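Local coordinates for putative secreted protein (Streptomyces sp. SirexAA-E, PDB 4PEY), which hydrolyses laminarin and laminarioligosaccharides as a secreted exo-beta-1,3-glucanase of glycoside hydrolase family 55, releasing glucose and laminaribiose, at residues F59-Q70 against D86-T94. The protein carries 1 engineered substitution. Residues are numbered along the deposited sequence; the frame is centred on the assembly and turned at random.
Sequences FKPGTYNDINAQ and DTTFNGDVT. With BGC (beta-D-glucopyranose), chain C; BGC (beta-D-glucopyranose), chain B.
With CG beside its backbone N (chi1 -72°), Phe89 sends its ring inward between Phe59, Tyr64 and Ile67. Its CZ stands over the centre of the Phe59 ring, in an edge-to-face pair with centroids 4.8 Å apart, while the edge of the same ring turns toward Tyr64 in a more offset edge-to-face pair, CE1 coming 3.8 Å from Tyr64 CD1. Ile67, whose CG1 is anti to the backbone N (chi1 -178°), reaches over a face of Phe89 with CD1, 3.9 Å from the ring centroid, a CH-pi contact that suits a slender aliphatic tip. Replacing Phe89 by an alanine is likely to open a gap among these three side chains and let the Phe59 and Tyr64 rings shift. The Tyr64 hydroxyl stays satisfied at the rim of the cluster, donating to Lys60 O at 2.6 Å.

The two segments belong to successive coils of a parallel beta-helix, the fold of this family: 62-65 runs beside 87-89 and 67-70 beside 92-94. Helix 34-45 closes the end of the stack, with Ile34 against Tyr64 and Val38 against Ala69. Where the chain turns its corner, a beta bulge shifts the register by one residue between Tyr64 and Ile67. Asn65 and Asn90 lie side by side there, pointing the same way, with nearly coplanar amides, and Asn90 ND2 gives Asn65 OD1 a straight 2.8 Å bond. Gly91 follows with backbone angles that only glycine takes comfortably, and a side chain would also run into Ile67 O.

On the opposite face from Ala69 and Val93, polar residues meet sugar. Thr94 OG1 donates to a lone pair of Asn68 OD1 at 2.7 Å, fixing the amide so that ND2 lies 3.1 Å from O5 of the chain B glucose. Asp92 OD1 accepts a hydrogen bond from Val120 N, and Gln70 extends alongside the chain C glucose.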
loop_
_atom_site.group_PDB
_atom_site.type_symbol
_atom_site.label_atom_id
_atom_site.label_comp_id
_atom_site.label_asym_id
_atom_site.label_seq_id
_atom_site.Cartn_x
_atom_site.Cartn_y
_atom_site.Cartn_z
ATOM N N PHE A 59 -20.422 -7.355 3.043
ATOM C CA PHE A 59 -21.682 -7.104 3.730
ATOM C C PHE A 59 -22.659 -6.315 2.868
ATOM O O PHE A 59 -22.357 -5.196 2.436
ATOM C CB PHE A 59 -21.410 -6.363 5.046
ATOM C CG PHE A 59 -20.734 -7.215 6.088
ATOM C CD1 PHE A 59 -19.385 -7.540 5.986
ATOM C CD2 PHE A 59 -21.452 -7.696 7.172
ATOM C CE1 PHE A 59 -18.773 -8.338 6.944
ATOM C CE2 PHE A 59 -20.850 -8.481 8.129
ATOM C CZ PHE A 59 -19.509 -8.809 8.016
ATOM N N LYS A 60 -23.827 -6.905 2.615
ATOM C CA LYS A 60 -24.876 -6.234 1.846
ATOM C C LYS A 60 -25.382 -5.005 2.597
ATOM O O LYS A 60 -25.309 -4.946 3.833
ATOM C CB LYS A 60 -26.039 -7.187 1.553
ATOM C CG LYS A 60 -25.655 -8.410 0.744
ATOM C CD LYS A 60 -26.889 -9.179 0.285
ATOM C CE LYS A 60 -26.501 -10.301 -0.658
ATOM N NZ LYS A 60 -27.693 -10.975 -1.249
ATOM N N PRO A 61 -25.894 -4.010 1.857
ATOM C CA PRO A 61 -26.387 -2.801 2.529
ATOM C C PRO A 61 -27.422 -3.087 3.612
ATOM O O PRO A 61 -28.267 -3.982 3.465
ATOM C CB PRO A 61 -27.015 -1.999 1.389
ATOM C CG PRO A 61 -26.265 -2.422 0.187
ATOM C CD PRO A 61 -25.922 -3.874 0.389
ATOM N N GLY A 62 -27.335 -2.325 4.700
ATOM C CA GLY A 62 -28.228 -2.486 5.828
ATOM C C GLY A 62 -27.524 -2.133 7.119
ATOM O O GLY A 62 -26.474 -1.484 7.106
ATOM N N THR A 63 -28.099 -2.575 8.233
ATOM C CA THR A 63 -27.561 -2.287 9.556
ATOM C C THR A 63 -27.274 -3.586 10.297
ATOM O O THR A 63 -28.123 -4.480 10.360
ATOM C CB THR A 63 -28.533 -1.407 10.377
ATOM O OG1 THR A 63 -28.725 -0.159 9.703
ATOM C CG2 THR A 63 -27.984 -1.140 11.773
ATOM N N TYR A 64 -26.067 -3.680 10.846
ATOM C CA TYR A 64 -25.600 -4.872 11.532
ATOM C C TYR A 64 -25.339 -4.543 12.982
ATOM O O TYR A 64 -24.708 -3.532 13.280
ATOM C CB TYR A 64 -24.330 -5.413 10.870
ATOM C CG TYR A 64 -24.564 -5.829 9.438
ATOM C CD1 TYR A 64 -24.515 -4.894 8.404
ATOM C CD2 TYR A 64 -24.853 -7.150 9.120
ATOM C CE1 TYR A 64 -24.748 -5.264 7.093
ATOM C CE2 TYR A 64 -25.078 -7.534 7.804
ATOM C CZ TYR A 64 -25.025 -6.587 6.799
ATOM O OH TYR A 64 -25.257 -6.957 5.495
ATOM N N ASN A 65 -25.832 -5.392 13.879
ATOM C CA ASN A 65 -25.686 -5.162 15.306
ATOM C C ASN A 65 -24.820 -6.216 15.968
ATOM O O ASN A 65 -24.640 -7.315 15.427
ATOM C CB ASN A 65 -27.056 -5.129 15.972
ATOM C CG ASN A 65 -27.942 -4.061 15.391
ATOM O OD1 ASN A 65 -27.646 -2.881 15.512
ATOM N ND2 ASN A 65 -29.034 -4.468 14.747
ATOM N N ASP A 66 -24.292 -5.870 17.140
ATOM C CA ASP A 66 -23.573 -6.824 17.984
ATOM C C ASP A 66 -22.434 -7.477 17.231
ATOM O O ASP A 66 -22.239 -8.690 17.306
ATOM C CB ASP A 66 -24.533 -7.890 18.512
ATOM C CG ASP A 66 -25.796 -7.288 19.095
ATOM O OD1 ASP A 66 -25.690 -6.542 20.088
ATOM O OD2 ASP A 66 -26.895 -7.552 18.558
ATOM N N ILE A 67 -21.679 -6.675 16.497
ATOM C CA ILE A 67 -20.597 -7.231 15.703
ATOM C C ILE A 67 -19.246 -6.639 16.094
ATOM O O ILE A 67 -19.090 -5.429 16.184
ATOM C CB ILE A 67 -20.860 -7.020 14.191
ATOM C CG1 ILE A 67 -19.738 -7.640 13.355
ATOM C CG2 ILE A 67 -21.074 -5.539 13.856
ATOM C CD1 ILE A 67 -20.014 -7.591 11.884
ATOM N N ASN A 68 -18.287 -7.513 16.382
ATOM C CA ASN A 68 -16.896 -7.118 16.512
ATOM C C ASN A 68 -16.129 -7.975 15.534
ATOM O O ASN A 68 -15.781 -9.124 15.824
ATOM C CB ASN A 68 -16.365 -7.290 17.945
ATOM C CG ASN A 68 -14.931 -6.786 18.101
ATOM O OD1 ASN A 68 -14.392 -6.121 17.205
ATOM N ND2 ASN A 68 -14.308 -7.099 19.234
ATOM N N ALA A 69 -15.919 -7.431 14.343
ATOM C CA ALA A 69 -15.243 -8.166 13.287
ATOM C C ALA A 69 -13.741 -7.990 13.438
ATOM O O ALA A 69 -13.184 -6.970 13.022
ATOM C CB ALA A 69 -15.719 -7.692 11.905
ATOM N N GLN A 70 -13.088 -8.974 14.052
ATOM C CA GLN A 70 -11.640 -8.938 14.187
ATOM C C GLN A 70 -11.040 -9.433 12.889
ATOM O O GLN A 70 -11.434 -10.488 12.378
ATOM C CB GLN A 70 -11.164 -9.791 15.363
ATOM C CG GLN A 70 -11.594 -9.255 16.726
ATOM C CD GLN A 70 -11.047 -10.087 17.869
ATOM O OE1 GLN A 70 -9.888 -9.945 18.257
ATOM N NE2 GLN A 70 -11.882 -10.966 18.413
ATOM N N ASP A 86 -24.371 3.289 3.679
ATOM C CA ASP A 86 -25.358 2.289 3.272
ATOM C C ASP A 86 -25.167 0.980 4.030
ATOM O O ASP A 86 -26.095 0.179 4.134
ATOM C CB ASP A 86 -25.283 2.009 1.770
ATOM C CG ASP A 86 -25.664 3.206 0.931
ATOM O OD1 ASP A 86 -26.332 4.124 1.451
ATOM O OD2 ASP A 86 -25.306 3.217 -0.264
ATOM N N THR A 87 -23.961 0.766 4.552
ATOM C CA THR A 87 -23.650 -0.462 5.278
ATOM C C THR A 87 -23.054 -0.090 6.623
ATOM O O THR A 87 -21.879 0.269 6.707
ATOM C CB THR A 87 -22.664 -1.367 4.497
ATOM O OG1 THR A 87 -23.093 -1.466 3.132
ATOM C CG2 THR A 87 -22.631 -2.762 5.098
ATOM N N THR A 88 -23.870 -0.173 7.670
ATOM C CA THR A 88 -23.490 0.347 8.973
ATOM C C THR A 88 -23.356 -0.772 10.002
ATOM O O THR A 88 -24.243 -1.617 10.135
ATOM C CB THR A 88 -24.518 1.386 9.476
ATOM O OG1 THR A 88 -24.545 2.507 8.581
ATOM C CG2 THR A 88 -24.152 1.879 10.874
ATOM N N PHE A 89 -22.233 -0.772 10.712
ATOM C CA PHE A 89 -22.020 -1.674 11.841
ATOM C C PHE A 89 -22.261 -0.932 13.138
ATOM O O PHE A 89 -21.606 0.087 13.397
ATOM C CB PHE A 89 -20.583 -2.223 11.899
ATOM C CG PHE A 89 -20.237 -3.250 10.845
ATOM C CD1 PHE A 89 -21.103 -3.563 9.810
ATOM C CD2 PHE A 89 -19.012 -3.900 10.907
ATOM C CE1 PHE A 89 -20.754 -4.516 8.854
ATOM C CE2 PHE A 89 -18.653 -4.843 9.960
ATOM C CZ PHE A 89 -19.523 -5.151 8.931
ATOM N N ASN A 90 -23.184 -1.425 13.955
ATOM C CA ASN A 90 -23.184 -1.059 15.357
ATOM C C ASN A 90 -22.222 -2.022 16.019
ATOM O O ASN A 90 -22.571 -3.152 16.376
ATOM C CB ASN A 90 -24.591 -1.102 15.936
ATOM C CG ASN A 90 -25.453 -0.008 15.364
ATOM O OD1 ASN A 90 -25.012 1.144 15.265
ATOM N ND2 ASN A 90 -26.656 -0.357 14.932
ATOM N N GLY A 91 -20.974 -1.575 16.097
ATOM C CA GLY A 91 -19.867 -2.446 16.432
ATOM C C GLY A 91 -18.598 -1.985 15.746
ATOM O O GLY A 91 -18.481 -0.816 15.379
ATOM N N ASP A 92 -17.658 -2.915 15.558
ATOM C CA ASP A 92 -16.279 -2.564 15.257
ATOM C C ASP A 92 -15.685 -3.399 14.132
ATOM O O ASP A 92 -16.100 -4.540 13.892
ATOM C CB ASP A 92 -15.396 -2.741 16.502
ATOM C CG ASP A 92 -15.794 -1.826 17.657
ATOM O OD1 ASP A 92 -16.961 -1.880 18.116
ATOM O OD2 ASP A 92 -14.922 -1.064 18.125
ATOM N N VAL A 93 -14.698 -2.820 13.458
ATOM C CA VAL A 93 -13.798 -3.569 12.595
ATOM C C VAL A 93 -12.418 -3.426 13.235
ATOM O O VAL A 93 -11.778 -2.374 13.154
ATOM C CB VAL A 93 -13.821 -3.055 11.138
ATOM C CG1 VAL A 93 -12.738 -3.720 10.323
ATOM C CG2 VAL A 93 -15.185 -3.322 10.508
ATOM N N THR A 94 -11.994 -4.485 13.914
ATOM C CA THR A 94 -10.871 -4.420 14.842
ATOM C C THR A 94 -9.611 -5.105 14.346
ATOM O O THR A 94 -9.663 -6.258 13.916
ATOM C CB THR A 94 -11.266 -5.066 16.184
ATOM O OG1 THR A 94 -12.361 -4.336 16.752
ATOM C CG2 THR A 94 -10.086 -5.098 17.170
HETATM C C2 BGC C . -9.047 -7.256 21.430
HETATM C C3 BGC C . -10.555 -7.171 21.596
HETATM C C4 BGC C . -11.170 -8.554 21.422
HETATM C C5 BGC C . -10.481 -9.580 22.318
HETATM C C6 BGC C . -11.003 -10.980 22.007
HETATM C C1 BGC C . -8.496 -8.283 22.413
HETATM O O2 BGC C . -8.462 -5.987 21.644
HETATM O O3 BGC C . -11.082 -6.293 20.625
HETATM O O4 BGC C . -12.549 -8.505 21.717
HETATM O O5 BGC C . -9.077 -9.543 22.138
HETATM O O6 BGC C . -10.384 -11.915 22.861
HETATM C C2 BGC B . -11.036 -3.814 20.536
HETATM C C3 BGC B . -11.700 -2.581 21.137
HETATM C C4 BGC B . -13.214 -2.766 21.253
HETATM C C5 BGC B . -13.551 -4.105 21.902
HETATM C C6 BGC B . -15.047 -4.393 21.849
HETATM C C1 BGC B . -11.478 -5.054 21.303
HETATM O O2 BGC B . -9.624 -3.687 20.583
HETATM O O3 BGC B . -11.402 -1.466 20.333
HETATM O O4 BGC B . -13.769 -1.722 22.030
HETATM O O5 BGC B . -12.884 -5.156 21.239
HETATM O O6 BGC B . -15.384 -5.369 22.808
HETATM O O HOH W 1 -26.963 1.566 7.114
HETATM O O HOH W 2 -17.847 -4.428 18.794
#